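Local coordinates for hypothetical oxidoreductase (Sinorhizobium meliloti, PDB 3RH7), which binds flavin mononucleotide and probably acts as an NADPH-dependent flavin reductase of the non-flavoprotein flavin reductase family, at residues 181-186 with 208-213; 235-240 with 249-254. All coordinates share one frame; numbering follows the deposited sequence.

Contacts 1 and 2 lie at the two margins of one four-stranded mixed sheet, ordered 208-211, 184-191, 249-257, 232-242, distinct from the antiparallel sheet of the FMN-binding split barrel. Their centres are about 12 Å apart. They follow in series along the chain: 181-186 pairs with 208-213 before 235-240 pairs with 249-254. Each adds an outer strand, 208-211 or 232-242, to the central parallel pair 184-191 and 249-257, which joins them through probable hydrogen bonds from Arg-185 N to Gln-249 O (2.9 Å) and from Ile-251 N to Arg-185 O (3.0 Å). Contact 1 is peripheral; contact 2 is buried, meets the second subunit, and has the side chain of His-254 about 12 Å from the bound FMN.

Contact 1: 181-186 with 208-213; sequences EGEIRL and NCTVEG
Antiparallel strand pairing at the surface joins the edge strand 208-211 to the start of strand 184-191, just after helix 169-181. Gly-182, with positive phi, takes the chain out of that helix, at backbone angles where a CB would collide with the preceding carbonyl O. Ile-184 with Val-211 and Leu-186 with Cys-209 are hydrogen-bonded pairs, and Arg-185 with Thr-210 is the non-hydrogen-bonded pair between them. Ile-184 N meets Val-211 O at 2.9 Å, nearly along the C=O axis, whereas Leu-186 N reaches Cys-209 O (2.9 Å) from above the carbonyl plane.

Strand 208-211 closes one margin of the four-stranded mixed sheet. The face bearing Leu-186 and Val-211 turns to helix 216-228, where both touch Thr-219; Leu-186 CD1 packs on Val-211 CG2 at 3.7 Å, the side chains crossing at about a right angle.

The other face is polar. Arg-185 starts with CG anti to its backbone N (chi1 169°) and bends at chi3 (-83°), which brings NE to Asn-208 OD1 at 3.0 Å. That bond is skewed: OD1 lies in the guanidinium plane, but NE stands above the amide plane, the two planes 73° apart. Asn-208 ND2 bonds to Leu-206 O, which favours this turn of the amide, and Arg-185 NH1 forms a salt bridge with Asp-246. An alanine in place of this arginine would lose both bonds and probably loosen the Asn-208 end of the edge strand. Thr-210 OG1, weakly hydrogen-bonded to Arg-248 NH1, lies over one guanidinium face, 3.6 Å from Arg-185 CB; Thr-210 CG2 meets Glu-183 CD at 3.6 Å.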
# COMPACT_ATOMS: atom_id res chain seq x y z
N GLU A 181 11.41 25.38 -0.53
CA GLU A 181 10.92 26.70 -0.14
C GLU A 181 11.71 27.29 1.07
O GLU A 181 11.85 28.50 1.19
CB GLU A 181 9.42 26.64 0.17
CG GLU A 181 8.51 27.23 -0.89
CD GLU A 181 7.03 27.07 -0.59
OE1 GLU A 181 6.51 27.80 0.29
OE2 GLU A 181 6.40 26.21 -1.24
N GLY A 182 12.22 26.42 1.93
CA GLY A 182 13.02 26.83 3.07
C GLY A 182 13.03 25.78 4.14
O GLY A 182 12.81 24.60 3.85
N GLU A 183 13.28 26.21 5.40
CA GLU A 183 13.31 25.30 6.55
C GLU A 183 11.94 24.63 6.74
O GLU A 183 10.91 25.24 6.43
CB GLU A 183 13.78 25.98 7.86
CG GLU A 183 12.81 27.02 8.38
CD GLU A 183 13.12 27.76 9.67
OE1 GLU A 183 14.26 27.68 10.17
OE2 GLU A 183 12.22 28.49 10.13
N ILE A 184 11.96 23.37 7.18
CA ILE A 184 10.74 22.61 7.43
C ILE A 184 10.71 22.17 8.90
O ILE A 184 11.74 21.81 9.49
CB ILE A 184 10.58 21.38 6.48
CG1 ILE A 184 11.88 20.55 6.45
CG2 ILE A 184 10.07 21.78 5.10
CD1 ILE A 184 12.18 19.59 5.28
N ARG A 185 9.51 22.19 9.49
CA ARG A 185 9.34 21.65 10.82
C ARG A 185 8.97 20.19 10.63
O ARG A 185 7.94 19.88 10.01
CB ARG A 185 8.27 22.41 11.61
CG ARG A 185 7.93 21.65 12.86
CD ARG A 185 6.83 22.30 13.63
NE ARG A 185 7.32 23.38 14.47
CZ ARG A 185 7.05 24.65 14.24
NH1 ARG A 185 6.28 25.00 13.20
NH2 ARG A 185 7.51 25.59 15.06
N LEU A 186 9.84 19.29 11.10
CA LEU A 186 9.60 17.85 10.98
C LEU A 186 8.88 17.37 12.20
O LEU A 186 9.46 17.36 13.29
CB LEU A 186 10.91 17.09 10.80
CG LEU A 186 11.81 17.50 9.67
CD1 LEU A 186 12.99 16.61 9.62
CD2 LEU A 186 11.06 17.47 8.34
N ASN A 208 8.89 17.57 17.50
CA ASN A 208 9.33 18.14 16.22
C ASN A 208 10.67 18.83 16.33
O ASN A 208 11.07 19.25 17.43
CB ASN A 208 8.31 19.14 15.68
CG ASN A 208 8.22 20.42 16.47
OD1 ASN A 208 8.87 21.43 16.14
ND2 ASN A 208 7.44 20.40 17.55
N CYS A 209 11.30 19.03 15.18
CA CYS A 209 12.54 19.77 15.03
C CYS A 209 12.59 20.38 13.64
O CYS A 209 12.23 19.71 12.68
CB CYS A 209 13.77 18.89 15.31
SG CYS A 209 14.04 17.54 14.14
N THR A 210 12.95 21.67 13.56
CA THR A 210 13.01 22.45 12.31
C THR A 210 14.44 22.45 11.78
O THR A 210 15.36 22.93 12.44
CB THR A 210 12.46 23.87 12.54
OG1 THR A 210 11.17 23.79 13.14
CG2 THR A 210 12.39 24.68 11.28
N VAL A 211 14.60 21.91 10.56
CA VAL A 211 15.87 21.77 9.86
C VAL A 211 15.72 22.22 8.40
O VAL A 211 14.59 22.43 7.94
CB VAL A 211 16.38 20.30 9.93
CG1 VAL A 211 16.63 19.86 11.37
CG2 VAL A 211 15.41 19.34 9.23
N GLU A 212 16.85 22.35 7.68
CA GLU A 212 16.85 22.67 6.24
C GLU A 212 17.93 21.84 5.59
O GLU A 212 19.11 22.19 5.64
CB GLU A 212 17.05 24.16 5.97
CG GLU A 212 16.89 24.56 4.51
CD GLU A 212 16.89 26.05 4.18
OE1 GLU A 212 17.10 26.90 5.09
OE2 GLU A 212 16.69 26.36 2.99
N GLY A 213 17.53 20.70 5.03
CA GLY A 213 18.48 19.80 4.39
C GLY A 213 18.63 18.51 5.13
O GLY A 213 18.58 18.49 6.37

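Contact 2: 235-240 with 249-254; sequences GFLYSV and QNIVYH
The antiparallel hairpin of strands 232-242 and 249-257 carries a classic beta bulge, in which Tyr-238 and Ser-239 lie opposite the single residue Val-252, so the pairing slips by one. Val-252 O is gripped by two amides: Tyr-238 N at 2.7 Å, on a lone pair, and Ser-239 N at 3.1 Å, from above the carbonyl plane.

Tyr-238 leaves the bulge with CG anti to its backbone N (chi1 -163°). Its CB points at the partner strand and lies 3.4 Å from Val-252 O and 4.2 Å from Val-252 CG1. Farther out, CD1 reaches His-254 CB at 3.9 Å, and the ring presents its edge to the imidazole face in a T-shaped pair, planes at 69°. Beyond the hairpin, the tyrosine ring makes a cation-pi contact with Arg-289, and His-254 ND1 is bonded to Val-189 O.

On the face with Val-240 and Ile-251, helix 169-181 covers Ile-251 through Ala-175, and its Leu-171 touches Leu-237. Nearby, Leu-237 and Tyr-253 pack against Ala-172 and Gly-173 of the second subunit, respectively. Leu-237 CD2 touches Ile-251 CG2 at 3.5 Å and makes a CH-pi contact over the Tyr-253 ring, 3.5 Å above its centre.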
# COMPACT_ATOMS: atom_id res chain seq x y z
N GLY A 235 7.56 6.04 9.21
CA GLY A 235 6.79 5.42 8.15
C GLY A 235 6.43 6.33 7.00
O GLY A 235 7.29 7.03 6.46
N PHE A 236 5.16 6.30 6.61
CA PHE A 236 4.63 7.08 5.52
C PHE A 236 4.34 8.49 5.97
O PHE A 236 4.06 8.71 7.14
CB PHE A 236 3.35 6.44 4.94
CG PHE A 236 3.55 5.25 4.04
CD1 PHE A 236 3.93 5.41 2.72
CD2 PHE A 236 3.35 3.96 4.51
CE1 PHE A 236 4.12 4.31 1.88
CE2 PHE A 236 3.55 2.86 3.69
CZ PHE A 236 3.93 3.03 2.38
N LEU A 237 4.38 9.43 5.04
CA LEU A 237 4.05 10.82 5.31
C LEU A 237 2.60 10.91 5.78
O LEU A 237 1.70 10.26 5.21
CB LEU A 237 4.27 11.68 4.05
CG LEU A 237 5.70 11.98 3.71
CD1 LEU A 237 5.80 12.56 2.34
CD2 LEU A 237 6.29 12.94 4.69
N TYR A 238 2.39 11.65 6.86
CA TYR A 238 1.06 11.81 7.43
C TYR A 238 0.37 13.04 6.86
O TYR A 238 -0.78 12.97 6.41
CB TYR A 238 1.19 11.91 8.94
CG TYR A 238 -0.09 11.68 9.70
CD1 TYR A 238 -0.49 10.40 10.04
CD2 TYR A 238 -0.83 12.75 10.19
CE1 TYR A 238 -1.62 10.18 10.83
CE2 TYR A 238 -1.96 12.54 10.98
CZ TYR A 238 -2.35 11.25 11.29
OH TYR A 238 -3.47 11.02 12.05
N SER A 239 1.09 14.16 6.83
CA SER A 239 0.56 15.44 6.38
C SER A 239 1.69 16.41 5.97
O SER A 239 2.75 16.43 6.59
CB SER A 239 -0.25 16.04 7.53
OG SER A 239 -0.66 17.37 7.27
N VAL A 240 1.45 17.21 4.94
CA VAL A 240 2.40 18.24 4.51
C VAL A 240 1.59 19.52 4.37
O VAL A 240 0.62 19.52 3.62
CB VAL A 240 3.20 17.93 3.22
CG1 VAL A 240 4.10 19.11 2.87
CG2 VAL A 240 4.02 16.66 3.38
N GLN A 249 6.72 25.90 6.85
CA GLN A 249 6.44 24.65 6.15
C GLN A 249 6.54 23.50 7.16
O GLN A 249 7.45 23.46 7.98
CB GLN A 249 7.41 24.45 4.99
CG GLN A 249 7.12 25.25 3.71
CD GLN A 249 5.71 25.17 3.15
OE1 GLN A 249 5.23 26.12 2.51
NE2 GLN A 249 5.00 24.05 3.30
N ASN A 250 5.58 22.59 7.12
CA ASN A 250 5.50 21.48 8.05
C ASN A 250 5.40 20.11 7.32
O ASN A 250 4.51 19.93 6.49
CB ASN A 250 4.28 21.70 8.94
CG ASN A 250 4.59 22.15 10.32
OD1 ASN A 250 5.00 21.34 11.17
ND2 ASN A 250 4.36 23.43 10.59
N ILE A 251 6.34 19.18 7.63
CA ILE A 251 6.34 17.79 7.11
C ILE A 251 6.12 16.87 8.31
O ILE A 251 6.98 16.78 9.20
CB ILE A 251 7.61 17.42 6.28
CG1 ILE A 251 7.66 18.23 4.96
CG2 ILE A 251 7.68 15.92 6.00
CD1 ILE A 251 8.93 18.14 4.18
N VAL A 252 4.92 16.24 8.38
CA VAL A 252 4.54 15.36 9.48
C VAL A 252 4.52 13.92 8.98
O VAL A 252 3.90 13.62 7.96
CB VAL A 252 3.19 15.76 10.14
CG1 VAL A 252 2.88 14.89 11.35
CG2 VAL A 252 3.19 17.23 10.52
N TYR A 253 5.26 13.05 9.69
CA TYR A 253 5.39 11.63 9.37
C TYR A 253 4.61 10.80 10.33
O TYR A 253 4.36 11.23 11.47
CB TYR A 253 6.85 11.20 9.44
CG TYR A 253 7.63 11.28 8.16
CD1 TYR A 253 7.57 10.25 7.22
CD2 TYR A 253 8.51 12.33 7.92
CE1 TYR A 253 8.37 10.26 6.08
CE2 TYR A 253 9.29 12.36 6.76
CZ TYR A 253 9.23 11.31 5.85
OH TYR A 253 10.03 11.30 4.74
N HIS A 254 4.23 9.61 9.89
CA HIS A 254 3.60 8.67 10.79
C HIS A 254 4.77 7.86 11.33
O HIS A 254 5.68 7.59 10.55
CB HIS A 254 2.50 7.85 10.10
CG HIS A 254 1.65 7.03 11.05
ND1 HIS A 254 1.80 7.12 12.45
CD2 HIS A 254 0.70 6.11 10.78
CE1 HIS A 254 0.94 6.26 12.97
NE2 HIS A 254 0.26 5.62 12.01